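Long-range contacts in multifunctional non-homologous end joining DNA repair protein LigD (Mycobacterium tuberculosis, PDB 2IRU), which probably repairs DNA double-strand breaks by non-homologous end joining together with Ku, this chain being its manganese-dependent polymerase domain: residues Q151-L162 and V202-L213; A17-T25 and R56-P64. All coordinates share one frame; numbering follows the deposited sequence.

Contact 1 of 2, residues Q151-L162 and V202-L213; sequences QLAEVARAVRDL and VAQRLEQAMPAL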
loop_
_atom_site.group_PDB
_atom_site.type_symbol
_atom_site.label_atom_id
_atom_site.label_comp_id
_atom_site.label_asym_id
_atom_site.label_seq_id
_atom_site.Cartn_x
_atom_site.Cartn_y
_atom_site.Cartn_z
ATOM N N GLN A 151 -2.175 21.900 6.390
ATOM C CA GLN A 151 -2.555 21.216 7.641
ATOM C C GLN A 151 -2.173 19.729 7.610
ATOM O O GLN A 151 -1.605 19.222 8.572
ATOM C CB GLN A 151 -4.050 21.395 7.991
ATOM C CG GLN A 151 -4.445 20.695 9.324
ATOM C CD GLN A 151 -5.946 20.741 9.669
ATOM O OE1 GLN A 151 -6.690 21.584 9.172
ATOM N NE2 GLN A 151 -6.384 19.822 10.537
ATOM N N LEU A 152 -2.503 19.047 6.514
ATOM C CA LEU A 152 -2.199 17.624 6.349
ATOM C C LEU A 152 -0.678 17.384 6.391
ATOM O O LEU A 152 -0.191 16.431 7.013
ATOM C CB LEU A 152 -2.827 17.090 5.051
ATOM C CG LEU A 152 -2.598 15.629 4.612
ATOM C CD1 LEU A 152 -3.211 14.659 5.588
ATOM C CD2 LEU A 152 -3.179 15.393 3.230
ATOM N N ALA A 153 0.065 18.294 5.755
ATOM C CA ALA A 153 1.526 18.242 5.727
ATOM C C ALA A 153 2.106 18.471 7.102
ATOM O O ALA A 153 3.031 17.761 7.505
ATOM C CB ALA A 153 2.089 19.287 4.731
ATOM N N GLU A 154 1.584 19.488 7.805
ATOM C CA GLU A 154 2.030 19.784 9.156
ATOM C C GLU A 154 1.775 18.581 10.046
ATOM O O GLU A 154 2.637 18.222 10.851
ATOM C CB GLU A 154 1.342 21.017 9.735
ATOM C CG GLU A 154 1.694 21.224 11.214
ATOM C CD GLU A 154 1.035 22.455 11.850
ATOM O OE1 GLU A 154 0.229 23.142 11.187
ATOM O OE2 GLU A 154 1.348 22.714 13.034
ATOM N N VAL A 155 0.595 17.961 9.903
ATOM C CA VAL A 155 0.282 16.774 10.700
ATOM C C VAL A 155 1.263 15.637 10.340
ATOM O O VAL A 155 1.800 14.988 11.234
ATOM C CB VAL A 155 -1.210 16.343 10.599
ATOM C CG1 VAL A 155 -1.463 15.001 11.327
ATOM C CG2 VAL A 155 -2.125 17.463 11.178
ATOM N N ALA A 156 1.529 15.420 9.051
ATOM C CA ALA A 156 2.530 14.396 8.679
ATOM C C ALA A 156 3.912 14.634 9.295
ATOM O O ALA A 156 4.539 13.685 9.821
ATOM C CB ALA A 156 2.626 14.237 7.153
ATOM N N ARG A 157 4.367 15.888 9.230
ATOM C CA ARG A 157 5.676 16.266 9.772
ATOM C C ARG A 157 5.692 16.055 11.283
ATOM O O ARG A 157 6.715 15.681 11.860
ATOM C CB ARG A 157 6.062 17.698 9.368
ATOM C CG ARG A 157 6.415 17.862 7.879
ATOM C CD ARG A 157 6.971 19.256 7.571
ATOM N NE ARG A 157 6.079 20.308 8.048
ATOM C CZ ARG A 157 5.141 20.901 7.314
ATOM N NH1 ARG A 157 4.959 20.559 6.043
ATOM N NH2 ARG A 157 4.396 21.864 7.867
ATOM N N ALA A 158 4.543 16.282 11.923
ATOM C CA ALA A 158 4.408 16.036 13.359
ATOM C C ALA A 158 4.492 14.557 13.733
ATOM O O ALA A 158 5.118 14.194 14.749
ATOM C CB ALA A 158 3.131 16.679 13.884
ATOM N N VAL A 159 3.869 13.695 12.923
ATOM C CA VAL A 159 4.018 12.264 13.107
ATOM C C VAL A 159 5.493 11.887 12.945
ATOM O O VAL A 159 6.063 11.191 13.794
ATOM C CB VAL A 159 3.153 11.457 12.095
ATOM C CG1 VAL A 159 3.391 9.963 12.294
ATOM C CG2 VAL A 159 1.679 11.827 12.251
ATOM N N ARG A 160 6.093 12.369 11.849
ATOM C CA ARG A 160 7.507 12.146 11.564
ATOM C C ARG A 160 8.377 12.550 12.764
ATOM O O ARG A 160 9.318 11.845 13.110
ATOM C CB ARG A 160 7.963 12.943 10.342
ATOM C CG ARG A 160 9.426 12.718 9.990
ATOM C CD ARG A 160 9.992 13.835 9.137
ATOM N NE ARG A 160 9.830 15.146 9.780
ATOM C CZ ARG A 160 9.959 16.306 9.148
ATOM N NH1 ARG A 160 10.284 16.337 7.864
ATOM N NH2 ARG A 160 9.765 17.443 9.803
ATOM N N ASP A 161 8.055 13.679 13.378
ATOM C CA ASP A 161 8.895 14.209 14.455
ATOM C C ASP A 161 8.794 13.342 15.714
ATOM O O ASP A 161 9.812 13.058 16.364
ATOM C CB ASP A 161 8.544 15.664 14.715
ATOM C CG ASP A 161 9.011 16.595 13.586
ATOM O OD1 ASP A 161 9.781 16.162 12.692
ATOM O OD2 ASP A 161 8.617 17.783 13.607
ATOM N N LEU A 162 7.580 12.886 16.033
ATOM C CA LEU A 162 7.384 11.970 17.169
ATOM C C LEU A 162 8.141 10.656 16.958
ATOM O O LEU A 162 8.780 10.117 17.868
ATOM C CB LEU A 162 5.897 11.691 17.411
ATOM C CG LEU A 162 4.922 12.614 18.145
ATOM C CD1 LEU A 162 4.303 13.648 17.288
ATOM C CD2 LEU A 162 3.819 11.767 18.763
ATOM N N VAL A 202 1.373 6.806 19.416
ATOM C CA VAL A 202 1.834 7.941 18.595
ATOM C C VAL A 202 0.650 8.863 18.215
ATOM O O VAL A 202 0.705 10.098 18.420
ATOM C CB VAL A 202 2.613 7.445 17.330
ATOM C CG1 VAL A 202 2.910 8.601 16.378
ATOM C CG2 VAL A 202 3.906 6.791 17.766
ATOM N N ALA A 203 -0.408 8.260 17.674
ATOM C CA ALA A 203 -1.627 9.000 17.269
ATOM C C ALA A 203 -2.275 9.754 18.429
ATOM O O ALA A 203 -2.608 10.943 18.312
ATOM C CB ALA A 203 -2.633 8.047 16.668
ATOM N N GLN A 204 -2.455 9.069 19.558
ATOM C CA GLN A 204 -3.038 9.716 20.740
ATOM C C GLN A 204 -2.146 10.826 21.278
ATOM O O GLN A 204 -2.645 11.864 21.724
ATOM C CB GLN A 204 -3.358 8.685 21.827
ATOM C CG GLN A 204 -4.482 7.770 21.380
ATOM C CD GLN A 204 -4.822 6.690 22.391
ATOM O OE1 GLN A 204 -3.995 6.314 23.225
ATOM N NE2 GLN A 204 -6.045 6.178 22.309
ATOM N N ARG A 205 -0.832 10.637 21.196
ATOM C CA ARG A 205 0.106 11.684 21.623
ATOM C C ARG A 205 -0.003 12.918 20.741
ATOM O O ARG A 205 0.014 14.067 21.245
ATOM C CB ARG A 205 1.546 11.161 21.656
ATOM C CG ARG A 205 2.644 12.129 22.117
ATOM C CD ARG A 205 4.047 11.475 21.918
ATOM N NE ARG A 205 4.155 10.116 22.478
ATOM C CZ ARG A 205 4.921 9.135 21.978
ATOM N NH1 ARG A 205 5.661 9.321 20.883
ATOM N NH2 ARG A 205 4.942 7.943 22.564
ATOM N N LEU A 206 -0.142 12.684 19.439
ATOM C CA LEU A 206 -0.319 13.783 18.497
ATOM C C LEU A 206 -1.641 14.502 18.743
ATOM O O LEU A 206 -1.693 15.736 18.742
ATOM C CB LEU A 206 -0.195 13.325 17.041
ATOM C CG LEU A 206 -0.114 14.479 16.031
ATOM C CD1 LEU A 206 0.980 15.520 16.373
ATOM C CD2 LEU A 206 0.115 13.901 14.643
ATOM N N GLU A 207 -2.686 13.720 18.985
ATOM C CA GLU A 207 -4.000 14.263 19.316
ATOM C C GLU A 207 -3.967 15.141 20.570
ATOM O O GLU A 207 -4.579 16.220 20.611
ATOM C CB GLU A 207 -4.997 13.119 19.481
ATOM C CG GLU A 207 -6.392 13.524 19.952
ATOM C CD GLU A 207 -7.339 12.330 19.815
ATOM O OE1 GLU A 207 -7.023 11.267 20.377
ATOM O OE2 GLU A 207 -8.373 12.448 19.136
ATOM N N GLN A 208 -3.220 14.701 21.578
ATOM C CA GLN A 208 -3.015 15.500 22.793
ATOM C C GLN A 208 -2.324 16.845 22.490
ATOM O O GLN A 208 -2.674 17.899 23.067
ATOM C CB GLN A 208 -2.185 14.663 23.760
ATOM C CG GLN A 208 -1.926 15.239 25.097
ATOM C CD GLN A 208 -1.220 14.230 25.998
ATOM O OE1 GLN A 208 -1.106 13.044 25.654
ATOM N NE2 GLN A 208 -0.741 14.694 27.147
ATOM N N ALA A 209 -1.338 16.782 21.591
ATOM C CA ALA A 209 -0.526 17.921 21.196
ATOM C C ALA A 209 -1.280 18.938 20.331
ATOM O O ALA A 209 -1.094 20.135 20.506
ATOM C CB ALA A 209 0.737 17.454 20.471
ATOM N N MET A 210 -2.119 18.469 19.406
ATOM C CA MET A 210 -2.882 19.384 18.548
ATOM C C MET A 210 -4.312 18.905 18.442
ATOM O O MET A 210 -4.745 18.502 17.353
ATOM C CB MET A 210 -2.358 19.459 17.114
ATOM C CG MET A 210 -0.898 19.352 16.871
ATOM S SD MET A 210 -0.563 18.670 15.215
ATOM C CE MET A 210 1.109 19.253 15.119
ATOM N N PRO A 211 -5.068 18.972 19.555
ATOM C CA PRO A 211 -6.429 18.400 19.446
ATOM C C PRO A 211 -7.381 19.134 18.475
ATOM O O PRO A 211 -8.355 18.528 18.026
ATOM C CB PRO A 211 -6.935 18.449 20.889
ATOM C CG PRO A 211 -6.176 19.656 21.485
ATOM C CD PRO A 211 -4.791 19.475 20.913
ATOM N N ALA A 212 -7.090 20.384 18.103
ATOM C CA ALA A 212 -7.900 21.104 17.106
ATOM C C ALA A 212 -7.678 20.575 15.683
ATOM O O ALA A 212 -8.539 20.761 14.798
ATOM C CB ALA A 212 -7.563 22.584 17.138
ATOM N N LEU A 213 -6.535 19.911 15.475
ATOM C CA LEU A 213 -6.070 19.586 14.116
ATOM C C LEU A 213 -5.997 18.101 13.835
ATOM O O LEU A 213 -5.972 17.673 12.666
ATOM C CB LEU A 213 -4.677 20.183 13.895
ATOM C CG LEU A 213 -4.527 21.663 14.249
ATOM C CD1 LEU A 213 -3.114 22.156 14.003
ATOM C CD2 LEU A 213 -5.555 22.543 13.501
#
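L206 pushes its isobutyl group between A158, L162, V159 and V155 as a knob into a hole. Its two methyls divide the work. L206 CD1 lies against A158 CB at 3.5 Å, a tight fit. L206 CD2 meets V159 CG2 at 3.5 Å and V155 CG1 at 3.8 Å. The V159 and L206 side chains cross at about a right angle. A158 CB is also met by the M210 methyl, CE, again at 3.5 Å. M210 has just left the helix, and its chain beyond CG is extended, which carries CE across to A158 and E154. L162 lies beside V202 and R205, but the placing of its methyls is doubtful. At the other end, Q151 is stretched out, with CG opposite the backbone N (chi1 -179°). The main partner of Q151 NE2 is G225 O; its bond to L213 O is weak and bent (3.1 Å, 131° at the hydrogen). The helix segments cross at 122°, with axes 10.3 Å apart. V155 also touches L141 of strand 129-143 and V229 of strand 227-230. From the other helix, V202 touches F139 of strand 129-143 and L206 touches V214 of strand 214-215, so the helix pair packs against the mixed sheet.

Contact 2 of 2, residues A17-T25 and R56-P64; sequences ADKVLYPAT and RWPNGVDQP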
loop_
_atom_site.group_PDB
_atom_site.type_symbol
_atom_site.label_atom_id
_atom_site.label_comp_id
_atom_site.label_asym_id
_atom_site.label_seq_id
_atom_site.Cartn_x
_atom_site.Cartn_y
_atom_site.Cartn_z
ATOM N N ALA A 17 -5.342 -6.677 -24.888
ATOM C CA ALA A 17 -4.420 -5.504 -24.731
ATOM C C ALA A 17 -5.056 -4.128 -24.946
ATOM O O ALA A 17 -4.660 -3.121 -24.295
ATOM C CB ALA A 17 -3.186 -5.652 -25.645
ATOM N N ASP A 18 -6.011 -4.081 -25.888
ATOM C CA ASP A 18 -6.646 -2.835 -26.242
ATOM C C ASP A 18 -7.752 -2.500 -25.290
ATOM O O ASP A 18 -8.338 -1.420 -25.430
ATOM C CB ASP A 18 -7.191 -2.862 -27.690
ATOM C CG ASP A 18 -8.235 -3.961 -27.919
ATOM O OD1 ASP A 18 -8.219 -4.985 -27.176
ATOM O OD2 ASP A 18 -9.047 -3.834 -28.894
ATOM N N LYS A 19 -8.077 -3.379 -24.349
ATOM C CA LYS A 19 -9.228 -3.078 -23.462
ATOM C C LYS A 19 -8.985 -1.803 -22.615
ATOM O O LYS A 19 -7.991 -1.692 -21.941
ATOM C CB LYS A 19 -9.593 -4.280 -22.575
ATOM C CG LYS A 19 -10.968 -4.100 -21.885
ATOM C CD LYS A 19 -11.323 -5.162 -20.773
ATOM C CE LYS A 19 -11.735 -6.476 -21.331
ATOM N NZ LYS A 19 -13.036 -6.397 -22.040
ATOM N N VAL A 20 -9.916 -0.832 -22.711
ATOM C CA VAL A 20 -9.794 0.345 -21.847
ATOM C C VAL A 20 -10.289 0.032 -20.444
ATOM O O VAL A 20 -11.459 -0.400 -20.257
ATOM C CB VAL A 20 -10.545 1.577 -22.432
ATOM C CG1 VAL A 20 -10.571 2.681 -21.420
ATOM C CG2 VAL A 20 -9.854 2.062 -23.735
ATOM N N LEU A 21 -9.407 0.258 -19.470
ATOM C CA LEU A 21 -9.791 0.060 -18.061
ATOM C C LEU A 21 -10.121 1.367 -17.311
ATOM O O LEU A 21 -10.765 1.327 -16.259
ATOM C CB LEU A 21 -8.724 -0.731 -17.328
ATOM C CG LEU A 21 -8.398 -2.142 -17.862
ATOM C CD1 LEU A 21 -7.333 -2.770 -16.983
ATOM C CD2 LEU A 21 -9.596 -3.027 -17.836
ATOM N N TYR A 22 -9.686 2.502 -17.865
ATOM C CA TYR A 22 -10.033 3.829 -17.327
ATOM C C TYR A 22 -10.676 4.690 -18.445
ATOM O O TYR A 22 -9.960 5.364 -19.192
ATOM C CB TYR A 22 -8.747 4.527 -16.855
ATOM C CG TYR A 22 -8.092 3.895 -15.646
ATOM C CD1 TYR A 22 -8.336 4.398 -14.366
ATOM C CD2 TYR A 22 -7.205 2.797 -15.801
ATOM C CE1 TYR A 22 -7.707 3.841 -13.223
ATOM C CE2 TYR A 22 -6.549 2.239 -14.685
ATOM C CZ TYR A 22 -6.837 2.747 -13.409
ATOM O OH TYR A 22 -6.195 2.181 -12.336
ATOM N N PRO A 23 -12.018 4.663 -18.568
ATOM C CA PRO A 23 -12.653 5.379 -19.695
ATOM C C PRO A 23 -12.337 6.882 -19.742
ATOM O O PRO A 23 -12.303 7.474 -20.837
ATOM C CB PRO A 23 -14.164 5.167 -19.477
ATOM C CG PRO A 23 -14.278 3.878 -18.671
ATOM C CD PRO A 23 -12.985 3.877 -17.769
ATOM N N ALA A 24 -12.102 7.500 -18.581
ATOM C CA ALA A 24 -11.871 8.970 -18.537
ATOM C C ALA A 24 -10.596 9.373 -19.282
ATOM O O ALA A 24 -10.491 10.496 -19.813
ATOM C CB ALA A 24 -11.782 9.439 -17.112
ATOM N N THR A 25 -9.629 8.443 -19.286
ATOM C CA THR A 25 -8.280 8.732 -19.808
ATOM C C THR A 25 -7.899 7.792 -20.983
ATOM O O THR A 25 -6.912 8.087 -21.676
ATOM C CB THR A 25 -7.233 8.588 -18.673
ATOM O OG1 THR A 25 -7.365 7.284 -18.077
ATOM C CG2 THR A 25 -7.389 9.695 -17.615
ATOM N N ARG A 56 -9.953 -6.197 -8.193
ATOM C CA ARG A 56 -10.033 -6.371 -9.622
ATOM C C ARG A 56 -11.191 -5.634 -10.229
ATOM O O ARG A 56 -12.298 -5.651 -9.677
ATOM C CB ARG A 56 -10.158 -7.873 -10.016
ATOM C CG ARG A 56 -8.914 -8.657 -9.611
ATOM C CD ARG A 56 -9.014 -10.177 -9.802
ATOM N NE ARG A 56 -9.226 -10.530 -11.213
ATOM C CZ ARG A 56 -9.621 -11.739 -11.620
ATOM N NH1 ARG A 56 -9.860 -12.722 -10.734
ATOM N NH2 ARG A 56 -9.760 -11.969 -12.927
ATOM N N TRP A 57 -10.933 -5.019 -11.379
ATOM C CA TRP A 57 -11.970 -4.404 -12.213
ATOM C C TRP A 57 -11.943 -5.050 -13.633
ATOM O O TRP A 57 -11.390 -4.454 -14.557
ATOM C CB TRP A 57 -11.693 -2.894 -12.348
ATOM C CG TRP A 57 -12.028 -2.062 -11.134
ATOM C CD1 TRP A 57 -13.154 -1.272 -10.990
ATOM C CD2 TRP A 57 -11.245 -1.863 -9.939
ATOM N NE1 TRP A 57 -13.128 -0.620 -9.771
ATOM C CE2 TRP A 57 -11.976 -0.966 -9.109
ATOM C CE3 TRP A 57 -10.020 -2.365 -9.481
ATOM C CZ2 TRP A 57 -11.507 -0.544 -7.859
ATOM C CZ3 TRP A 57 -9.548 -1.958 -8.237
ATOM C CH2 TRP A 57 -10.301 -1.055 -7.427
ATOM N N PRO A 58 -12.548 -6.256 -13.820
ATOM C CA PRO A 58 -12.449 -7.009 -15.099
ATOM C C PRO A 58 -12.844 -6.165 -16.314
ATOM O O PRO A 58 -12.259 -6.346 -17.375
ATOM C CB PRO A 58 -13.458 -8.178 -14.941
ATOM C CG PRO A 58 -13.515 -8.410 -13.451
ATOM C CD PRO A 58 -13.350 -6.992 -12.816
ATOM N N ASN A 59 -13.784 -5.228 -16.164
ATOM C CA ASN A 59 -14.133 -4.382 -17.324
ATOM C C ASN A 59 -13.881 -2.883 -17.048
ATOM O O ASN A 59 -14.455 -1.998 -17.725
ATOM C CB ASN A 59 -15.552 -4.624 -17.840
ATOM C CG ASN A 59 -15.630 -5.811 -18.788
ATOM O OD1 ASN A 59 -14.675 -6.074 -19.557
ATOM N ND2 ASN A 59 -16.727 -6.559 -18.710
ATOM N N GLY A 60 -12.980 -2.604 -16.093
ATOM C CA GLY A 60 -12.506 -1.225 -15.880
ATOM C C GLY A 60 -13.318 -0.507 -14.819
ATOM O O GLY A 60 -14.275 -1.070 -14.221
ATOM N N VAL A 61 -12.924 0.729 -14.553
ATOM C CA VAL A 61 -13.382 1.410 -13.336
ATOM C C VAL A 61 -14.837 1.908 -13.384
ATOM O O VAL A 61 -15.335 2.388 -12.374
ATOM C CB VAL A 61 -12.436 2.563 -12.911
ATOM C CG1 VAL A 61 -11.005 2.023 -12.652
ATOM C CG2 VAL A 61 -12.407 3.589 -13.981
ATOM N N ASP A 62 -15.491 1.802 -14.535
ATOM C CA ASP A 62 -16.909 2.151 -14.656
ATOM C C ASP A 62 -17.811 0.900 -14.586
ATOM O O ASP A 62 -19.047 0.975 -14.738
ATOM C CB ASP A 62 -17.105 2.958 -15.936
ATOM C CG ASP A 62 -16.705 4.415 -15.758
ATOM O OD1 ASP A 62 -16.358 4.807 -14.614
ATOM O OD2 ASP A 62 -16.795 5.193 -16.740
ATOM N N GLN A 63 -17.165 -0.246 -14.339
ATOM C CA GLN A 63 -17.881 -1.515 -14.186
ATOM C C GLN A 63 -17.600 -2.108 -12.773
ATOM O O GLN A 63 -16.639 -1.704 -12.092
ATOM C CB GLN A 63 -17.479 -2.492 -15.314
ATOM C CG GLN A 63 -18.089 -2.145 -16.656
ATOM C CD GLN A 63 -19.552 -2.520 -16.697
ATOM O OE1 GLN A 63 -20.421 -1.645 -16.744
ATOM N NE2 GLN A 63 -19.842 -3.827 -16.620
ATOM N N PRO A 64 -18.443 -3.068 -12.317
ATOM C CA PRO A 64 -18.283 -3.597 -10.941
ATOM C C PRO A 64 -16.889 -4.192 -10.653
ATOM O O PRO A 64 -16.250 -4.765 -11.547
ATOM C CB PRO A 64 -19.404 -4.655 -10.836
ATOM C CG PRO A 64 -20.441 -4.175 -11.857
ATOM C CD PRO A 64 -19.623 -3.646 -12.997
#
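L21 O accepts the backbone N-H of V61 at 2.8 Å, with 153° at the hydrogen. The donor is tilted somewhat from the carbonyl plane. G60 has no side chain, and its CA lies close to this oxygen. The two backbones come very close here, with the CA atoms of L21 and G60 3.7 Å apart. V61 then straddles L21 O with both methyls. V61 CG1 lies over one face of the Y22 ring, 4.2 Å from its centroid and 28° off the normal, a CH-pi contact. CG2 goes to P23 CD. This split follows from chi1 of -59°, which sets CG1 opposite the carbonyl carbon. P23 and D62 pass in opposite directions, and P23 CG meets D62 OD2 at 3.4 Å. Two residues before L21, K19 bends at its last two torsions and brings NZ to N59 OD1 at 3.0 Å, almost in line with the amide C=O. K19 and P58 lie in stretches inferred to bind DNA. Two type I turns, W57-G60 and G60-Q63, shape the second segment. Y22 OH binds R247 O, and its ring touches I32. The contact thus fastens the loop between strands 53-56 and 66-68 to strand 20-22, which pairs with strand 27-28 ahead of helix 29-47.

From the N terminus, contact 2 comes first. It closes a loop of 30 residues that holds strand 27-28, helix 29-47 and strand 53-56, and so ties strand 20-22 to the loop that joins two strands of the four-stranded antiparallel sheet. The chain then runs through strand 129-143 before contact 1 opens. Contact 1 closes a loop of 39 residues, with strands 171-174 and 180-186 inside it, and joins helix 149-164 to the end of helix 192-209. The loops follow one another and neither nest nor cross. Their centres are 38 Å apart on opposite sides of the chain's centre, and the two contacts do not touch.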